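Local structure of VgrG protein (Vibrio cholerae, 4E1C) at residues I25-E30 with Y362-E367; A175-A180 with F350-V355. The protein probably cross-links actin, using a domain that binds ADP and magnesium ions. One frame throughout, in Å; residues are numbered along the deposited sequence.

In the fold
Both contacts are buried and are built on neighbouring strands, 24-32 for contact 1 and 167-180 for contact 2, but they use different chemistry. Contact 1 lays the loop 362-367 over one side of strand 24-32 through largely apolar side chains, while the other side of that strand meets ADP and a magnesium ion; its loop runs outward to solvent. Contact 2, nearer the centre of the chain, joins strands 167-180 and 345-352 by antiparallel backbone bonds, and its polar face leads to a second magnesium ion. The two meet where Thr176 N lies 2.8 Å from Gly26 O, a probable hydrogen bond, and where Leu363 packs on Val355. Along the sequence, contact 2 is nested within contact 1.

Contact 1: I25-E30 with Y362-E367. With MG (magnesium ion), chain E; ADP (adenosine-5'-diphosphate), chain B.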
loop_
_atom_site.group_PDB
_atom_site.type_symbol
_atom_site.label_atom_id
_atom_site.label_comp_id
_atom_site.label_asym_id
_atom_site.label_seq_id
_atom_site.Cartn_x
_atom_site.Cartn_y
_atom_site.Cartn_z
ATOM N N ILE A 25 10.269 3.471 -3.690
ATOM C CA ILE A 25 9.257 2.665 -4.362
ATOM C C ILE A 25 9.230 1.232 -3.816
ATOM O O ILE A 25 10.271 0.655 -3.530
ATOM C CB ILE A 25 9.394 2.730 -5.917
ATOM C CG1 ILE A 25 8.193 2.056 -6.639
ATOM C CG2 ILE A 25 10.766 2.209 -6.409
ATOM C CD1 ILE A 25 7.813 2.629 -7.999
ATOM N N GLY A 26 8.020 0.726 -3.633
ATOM C CA GLY A 26 7.736 -0.637 -3.216
ATOM C C GLY A 26 6.728 -1.193 -4.188
ATOM O O GLY A 26 5.990 -0.427 -4.816
ATOM N N ILE A 27 6.722 -2.510 -4.367
ATOM C CA ILE A 27 5.776 -3.165 -5.277
ATOM C C ILE A 27 5.037 -4.299 -4.560
ATOM O O ILE A 27 5.532 -4.810 -3.557
ATOM C CB ILE A 27 6.410 -3.614 -6.629
ATOM C CG1 ILE A 27 7.508 -4.698 -6.450
ATOM C CG2 ILE A 27 6.882 -2.409 -7.470
ATOM C CD1 ILE A 27 7.921 -5.471 -7.741
ATOM N N GLU A 28 3.840 -4.649 -5.051
ATOM C CA GLU A 28 2.997 -5.745 -4.566
ATOM C C GLU A 28 2.603 -6.529 -5.784
ATOM O O GLU A 28 2.226 -5.930 -6.793
ATOM C CB GLU A 28 1.743 -5.229 -3.854
ATOM C CG GLU A 28 2.007 -4.622 -2.492
ATOM C CD GLU A 28 0.850 -3.786 -1.975
ATOM O OE1 GLU A 28 0.594 -2.688 -2.526
ATOM O OE2 GLU A 28 0.190 -4.244 -1.018
ATOM N N ASN A 29 2.742 -7.861 -5.722
ATOM C CA ASN A 29 2.419 -8.719 -6.865
ATOM C C ASN A 29 1.699 -9.996 -6.450
ATOM O O ASN A 29 2.302 -10.921 -5.881
ATOM C CB ASN A 29 3.696 -9.064 -7.651
ATOM C CG ASN A 29 3.480 -9.440 -9.105
ATOM O OD1 ASN A 29 4.389 -9.353 -9.930
ATOM N ND2 ASN A 29 2.272 -9.815 -9.477
ATOM N N GLU A 30 0.404 -10.043 -6.737
ATOM C CA GLU A 30 -0.423 -11.198 -6.424
ATOM C C GLU A 30 -0.218 -12.239 -7.521
ATOM O O GLU A 30 -0.204 -11.906 -8.710
ATOM C CB GLU A 30 -1.884 -10.782 -6.279
ATOM C CG GLU A 30 -2.754 -11.825 -5.601
ATOM C CD GLU A 30 -4.240 -11.547 -5.667
ATOM O OE1 GLU A 30 -4.994 -12.192 -4.904
ATOM O OE2 GLU A 30 -4.653 -10.679 -6.471
ATOM N N TYR A 362 9.084 -0.860 -13.213
ATOM C CA TYR A 362 9.380 -1.298 -11.838
ATOM C C TYR A 362 8.777 -2.667 -11.528
ATOM O O TYR A 362 9.111 -3.258 -10.510
ATOM C CB TYR A 362 8.835 -0.276 -10.819
ATOM C CG TYR A 362 9.596 1.034 -10.834
ATOM C CD1 TYR A 362 9.185 2.094 -11.641
ATOM C CD2 TYR A 362 10.738 1.206 -10.058
ATOM C CE1 TYR A 362 9.893 3.297 -11.673
ATOM C CE2 TYR A 362 11.468 2.395 -10.097
ATOM C CZ TYR A 362 11.040 3.439 -10.903
ATOM O OH TYR A 362 11.747 4.610 -10.916
ATOM N N LEU A 363 7.861 -3.151 -12.388
ATOM C CA LEU A 363 7.138 -4.393 -12.167
ATOM C C LEU A 363 7.692 -5.569 -12.962
ATOM O O LEU A 363 8.080 -5.391 -14.119
ATOM C CB LEU A 363 5.625 -4.194 -12.454
ATOM C CG LEU A 363 4.720 -3.545 -11.355
ATOM C CD1 LEU A 363 4.627 -4.403 -10.093
ATOM C CD2 LEU A 363 5.156 -2.132 -10.983
ATOM N N PRO A 364 7.756 -6.782 -12.357
ATOM C CA PRO A 364 8.205 -7.953 -13.133
ATOM C C PRO A 364 7.107 -8.394 -14.106
ATOM O O PRO A 364 5.917 -8.258 -13.806
ATOM C CB PRO A 364 8.470 -9.008 -12.060
ATOM C CG PRO A 364 7.525 -8.629 -10.926
ATOM C CD PRO A 364 7.341 -7.155 -10.983
ATOM N N LYS A 365 7.501 -8.918 -15.272
ATOM C CA LYS A 365 6.538 -9.406 -16.266
ATOM C C LYS A 365 6.863 -10.835 -16.667
ATOM O O LYS A 365 8.000 -11.112 -17.038
ATOM C CB LYS A 365 6.505 -8.494 -17.524
ATOM C CG LYS A 365 6.090 -7.028 -17.303
ATOM C CD LYS A 365 4.787 -6.858 -16.487
ATOM C CE LYS A 365 4.225 -5.457 -16.447
ATOM N NZ LYS A 365 5.264 -4.393 -16.383
ATOM N N THR A 366 5.875 -11.746 -16.593
ATOM C CA THR A 366 6.050 -13.147 -17.011
ATOM C C THR A 366 6.318 -13.171 -18.527
ATOM O O THR A 366 7.255 -13.837 -18.969
ATOM C CB THR A 366 4.802 -13.994 -16.662
ATOM O OG1 THR A 366 4.503 -13.860 -15.276
ATOM C CG2 THR A 366 4.971 -15.483 -17.019
ATOM N N GLU A 367 5.520 -12.409 -19.278
ATOM C CA GLU A 367 5.636 -12.291 -20.733
ATOM C C GLU A 367 6.740 -11.353 -21.176
ATOM O O GLU A 367 7.905 -11.745 -21.250
HETATM MG MG MG E . 0.341 -5.854 0.817
HETATM P PB ADP B . -0.391 -4.162 3.408
HETATM O O1B ADP B . -0.877 -2.967 4.125
HETATM O O2B ADP B . -0.253 -5.348 4.402
HETATM O O3B ADP B . -1.367 -4.547 2.289
HETATM P PA ADP B . 2.340 -3.111 3.395
HETATM O O1A ADP B . 1.918 -2.141 4.443
HETATM O O2A ADP B . 3.250 -4.184 4.008
HETATM O O3A ADP B . 1.046 -3.832 2.778
HETATM O "O5'" ADP B . 3.118 -2.332 2.258
HETATM C "C5'" ADP B . 2.578 -2.121 0.948
HETATM C "C4'" ADP B . 3.650 -1.543 0.057
HETATM O "O4'" ADP B . 4.315 -0.432 0.703
HETATM C "C3'" ADP B . 4.755 -2.494 -0.426
HETATM O "O3'" ADP B . 4.827 -2.411 -1.843
HETATM C "C2'" ADP B . 6.015 -1.920 0.222
HETATM O "O2'" ADP B . 7.238 -2.116 -0.466
HETATM C "C1'" ADP B . 5.643 -0.447 0.238
HETATM N N9 ADP B . 6.478 0.395 1.082
HETATM C C8 ADP B . 6.736 0.257 2.421
HETATM N N7 ADP B . 7.531 1.180 2.896
HETATM C C5 ADP B . 7.813 1.981 1.806
HETATM C C6 ADP B . 8.576 3.153 1.657
HETATM N N6 ADP B . 9.249 3.730 2.665
HETATM N N1 ADP B . 8.640 3.715 0.429
HETATM C C2 ADP B . 7.984 3.138 -0.582
HETATM N N3 ADP B . 7.237 2.032 -0.563
HETATM C C4 ADP B . 7.184 1.501 0.671
#
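Ile25 and Tyr362 meet through a CH-pi contact, part of a loop-to-strand junction whose direct touches are largely apolar. Ile25 CD1 sits over one face of the phenol ring, 3.8 Å from the ring centroid and 16° off its normal, while CG2 of the same residue meets the rim at Tyr362 CE2, 3.8 Å away. The ring's hydroxyl is held elsewhere, by Met98 O. Next along the strand, Ile27 has CG1 between its backbone N and carbonyl carbon (chi1 64°), which brings CD1 against Pro364 CD of the pyrrolidine ring at 3.7 Å. Its other branch, CG2, touches Leu363 CD2 at 3.9 Å, the two side chains lying alongside and running in opposite senses. Met111 of helix 101-124 adds to the packing around Ile27 and Pro364.

Toward Asn29 the loop is held indirectly: OD1 lies against Pro364 CG at 3.4 Å, and Gln173 NE2 bonds both OD1 and Pro364 O. Packing is thus tight from Ile25 to Pro364; past the proline the loop leaves the strand for solvent, with Thr366 exposed.

Across the strand, Glu28 points the opposite way and gives OE2 to a magnesium ion, while Ile27 O accepts a weak bond from ADP O3'. Strand 24-32 is thus two-sided, with a largely apolar surface buried under the loop and a polar one lining the nucleotide site.

Contact 2: A175-A180 with F350-V355; sequences ATVGVA and FEFRTV. With MG (magnesium ion), chain D; ADP (adenosine-5'-diphosphate), chain B; SO4 (sulfate ion), chain F.
Phe352 N donates to Ala175 O at 2.7 Å in an almost straight bond (176° at the hydrogen). Further along the strands Val177 and Phe350 form an antiparallel hydrogen-bonded pair: Val177 N gives to Phe350 O at 2.8 Å, and Phe350 N returns a more bent bond to Val177 O. Between them Thr176 and Glu351 make the non-hydrogen-bonded pair, their side chains on the face turned to the nucleotide.

There a water links Thr176 OG1, 2.7 Å away, with Glu351 OE1, to which it donates across a longer gap. Glu351, with CG anti to the backbone N (chi1 179°) and its chain extended, carries its carboxylate past the strand. OE2 binds a magnesium ion that Gln174 OE1 also binds, and takes a salt bridge from Arg353 NH1 at 2.7 Å on its syn side, tilted 28° out of the carboxylate plane. The bent chain of Arg353 brings its guanidinium edge-on to a sulfate, probably from the crystallisation liquor, which NH1 and NH2 both bind.

The side chains of the other face are apolar. Val177 CG2 packs obliquely on Phe352 CE1 at 3.7 Å, and Val179 CG2 approaches the edge of the Phe350 ring. The backbone carbonyl oxygen of Ala175 lies at the edge of the Phe352 ring. Leu195 of helix 190-196 closes over both phenylalanines.

Alternation along paired strands therefore divides the chemistry: apolar residues enter the core, while Thr176 and Glu351 face ADP and metal. Arg353 beside the carboxylate would probably help to fix its orientation at the magnesium.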
loop_
_atom_site.group_PDB
_atom_site.type_symbol
_atom_site.label_atom_id
_atom_site.label_comp_id
_atom_site.label_asym_id
_atom_site.label_seq_id
_atom_site.Cartn_x
_atom_site.Cartn_y
_atom_site.Cartn_z
ATOM N N ALA A 175 2.041 -0.510 -7.099
ATOM C CA ALA A 175 3.299 0.136 -6.776
ATOM C C ALA A 175 2.978 1.190 -5.717
ATOM O O ALA A 175 1.899 1.773 -5.763
ATOM C CB ALA A 175 3.892 0.787 -8.014
ATOM N N THR A 176 3.893 1.389 -4.738
ATOM C CA THR A 176 3.757 2.379 -3.668
ATOM C C THR A 176 4.956 3.306 -3.750
ATOM O O THR A 176 6.082 2.840 -3.734
ATOM C CB THR A 176 3.567 1.717 -2.283
ATOM O OG1 THR A 176 2.326 1.011 -2.268
ATOM C CG2 THR A 176 3.540 2.743 -1.145
ATOM N N VAL A 177 4.711 4.618 -3.821
ATOM C CA VAL A 177 5.763 5.604 -3.960
ATOM C C VAL A 177 5.798 6.426 -2.694
ATOM O O VAL A 177 4.752 6.837 -2.211
ATOM C CB VAL A 177 5.597 6.459 -5.269
ATOM C CG1 VAL A 177 6.562 7.655 -5.309
ATOM C CG2 VAL A 177 5.763 5.591 -6.525
ATOM N N GLY A 178 7.000 6.668 -2.191
ATOM C CA GLY A 178 7.227 7.477 -1.001
ATOM C C GLY A 178 8.034 8.703 -1.365
ATOM O O GLY A 178 9.051 8.571 -2.030
ATOM N N VAL A 179 7.550 9.901 -0.992
ATOM C CA VAL A 179 8.233 11.174 -1.271
ATOM C C VAL A 179 8.263 12.008 0.010
ATOM O O VAL A 179 7.404 11.828 0.875
ATOM C CB VAL A 179 7.562 11.997 -2.436
ATOM C CG1 VAL A 179 7.694 11.295 -3.784
ATOM C CG2 VAL A 179 6.104 12.341 -2.131
ATOM N N ALA A 180 9.203 12.969 0.089
ATOM C CA ALA A 180 9.273 13.937 1.186
ATOM C C ALA A 180 7.972 14.722 1.167
ATOM O O ALA A 180 7.565 15.207 0.105
ATOM C CB ALA A 180 10.454 14.884 0.986
ATOM N N PHE A 350 2.037 6.708 -1.266
ATOM C CA PHE A 350 0.885 6.611 -2.140
ATOM C C PHE A 350 0.915 5.312 -2.905
ATOM O O PHE A 350 1.942 4.966 -3.500
ATOM C CB PHE A 350 0.871 7.807 -3.125
ATOM C CG PHE A 350 0.875 9.134 -2.410
ATOM C CD1 PHE A 350 -0.321 9.742 -2.031
ATOM C CD2 PHE A 350 2.075 9.754 -2.067
ATOM C CE1 PHE A 350 -0.312 10.944 -1.316
ATOM C CE2 PHE A 350 2.085 10.938 -1.324
ATOM C CZ PHE A 350 0.892 11.532 -0.962
ATOM N N GLU A 351 -0.236 4.610 -2.925
ATOM C CA GLU A 351 -0.398 3.354 -3.629
ATOM C C GLU A 351 -1.095 3.596 -4.955
ATOM O O GLU A 351 -2.174 4.198 -4.997
ATOM C CB GLU A 351 -1.216 2.387 -2.754
ATOM C CG GLU A 351 -1.504 1.031 -3.364
ATOM C CD GLU A 351 -2.426 0.169 -2.524
ATOM O OE1 GLU A 351 -2.341 0.232 -1.276
ATOM O OE2 GLU A 351 -3.228 -0.586 -3.117
ATOM N N PHE A 352 -0.496 3.094 -6.036
ATOM C CA PHE A 352 -1.098 3.174 -7.361
ATOM C C PHE A 352 -1.919 1.883 -7.472
ATOM O O PHE A 352 -1.344 0.796 -7.554
ATOM C CB PHE A 352 -0.006 3.283 -8.460
ATOM C CG PHE A 352 0.665 4.637 -8.477
ATOM C CD1 PHE A 352 1.657 4.958 -7.551
ATOM C CD2 PHE A 352 0.288 5.606 -9.399
ATOM C CE1 PHE A 352 2.239 6.234 -7.541
ATOM C CE2 PHE A 352 0.904 6.863 -9.415
ATOM C CZ PHE A 352 1.862 7.173 -8.482
ATOM N N ARG A 353 -3.258 2.006 -7.392
ATOM C CA ARG A 353 -4.213 0.884 -7.453
ATOM C C ARG A 353 -4.076 0.078 -8.734
ATOM O O ARG A 353 -4.189 -1.150 -8.715
ATOM C CB ARG A 353 -5.649 1.388 -7.215
ATOM C CG ARG A 353 -5.817 2.070 -5.842
ATOM C CD ARG A 353 -5.668 1.078 -4.673
ATOM N NE ARG A 353 -6.794 0.134 -4.661
ATOM C CZ ARG A 353 -6.868 -0.974 -3.939
ATOM N NH1 ARG A 353 -5.871 -1.331 -3.146
ATOM N NH2 ARG A 353 -7.957 -1.735 -3.999
ATOM N N THR A 354 -3.783 0.784 -9.831
ATOM C CA THR A 354 -3.411 0.282 -11.150
ATOM C C THR A 354 -2.029 0.912 -11.396
ATOM O O THR A 354 -1.852 2.117 -11.176
ATOM C CB THR A 354 -4.456 0.702 -12.220
ATOM O OG1 THR A 354 -5.676 0.025 -11.946
ATOM C CG2 THR A 354 -4.028 0.353 -13.646
ATOM N N VAL A 355 -1.065 0.110 -11.843
ATOM C CA VAL A 355 0.259 0.636 -12.154
ATOM C C VAL A 355 0.157 1.456 -13.469
ATOM O O VAL A 355 -0.231 0.888 -14.494
ATOM C CB VAL A 355 1.359 -0.463 -12.215
ATOM C CG1 VAL A 355 2.733 0.150 -12.483
ATOM C CG2 VAL A 355 1.384 -1.290 -10.928
HETATM MG MG MG D . -2.453 -2.984 -2.488
HETATM P PB ADP B . -0.391 -4.162 3.408
HETATM O O1B ADP B . -0.877 -2.967 4.125
HETATM O O2B ADP B . -0.253 -5.348 4.402
HETATM O O3B ADP B . -1.367 -4.547 2.289
HETATM P PA ADP B . 2.340 -3.111 3.395
HETATM O O1A ADP B . 1.918 -2.141 4.443
HETATM O O2A ADP B . 3.250 -4.184 4.008
HETATM O O3A ADP B . 1.046 -3.832 2.778
HETATM O "O5'" ADP B . 3.118 -2.332 2.258
HETATM C "C5'" ADP B . 2.578 -2.121 0.948
HETATM C "C4'" ADP B . 3.650 -1.543 0.057
HETATM O "O4'" ADP B . 4.315 -0.432 0.703
HETATM C "C3'" ADP B . 4.755 -2.494 -0.426
HETATM O "O3'" ADP B . 4.827 -2.411 -1.843
HETATM C "C2'" ADP B . 6.015 -1.920 0.222
HETATM O "O2'" ADP B . 7.238 -2.116 -0.466
HETATM C "C1'" ADP B . 5.643 -0.447 0.238
HETATM N N9 ADP B . 6.478 0.395 1.082
HETATM C C8 ADP B . 6.736 0.257 2.421
HETATM N N7 ADP B . 7.531 1.180 2.896
HETATM C C5 ADP B . 7.813 1.981 1.806
HETATM C C6 ADP B . 8.576 3.153 1.657
HETATM N N6 ADP B . 9.249 3.730 2.665
HETATM N N1 ADP B . 8.640 3.715 0.429
HETATM C C2 ADP B . 7.984 3.138 -0.582
HETATM N N3 ADP B . 7.237 2.032 -0.563
HETATM C C4 ADP B . 7.184 1.501 0.671
HETATM S S SO4 F . -7.247 -4.402 -1.253
HETATM O O1 SO4 F . -7.054 -5.845 -1.230
HETATM O O2 SO4 F . -7.942 -4.044 -2.474
HETATM O O3 SO4 F . -8.026 -4.010 -0.082
HETATM O O4 SO4 F . -5.937 -3.755 -1.212
HETATM O O HOH W 1 0.746 0.487 -0.188
#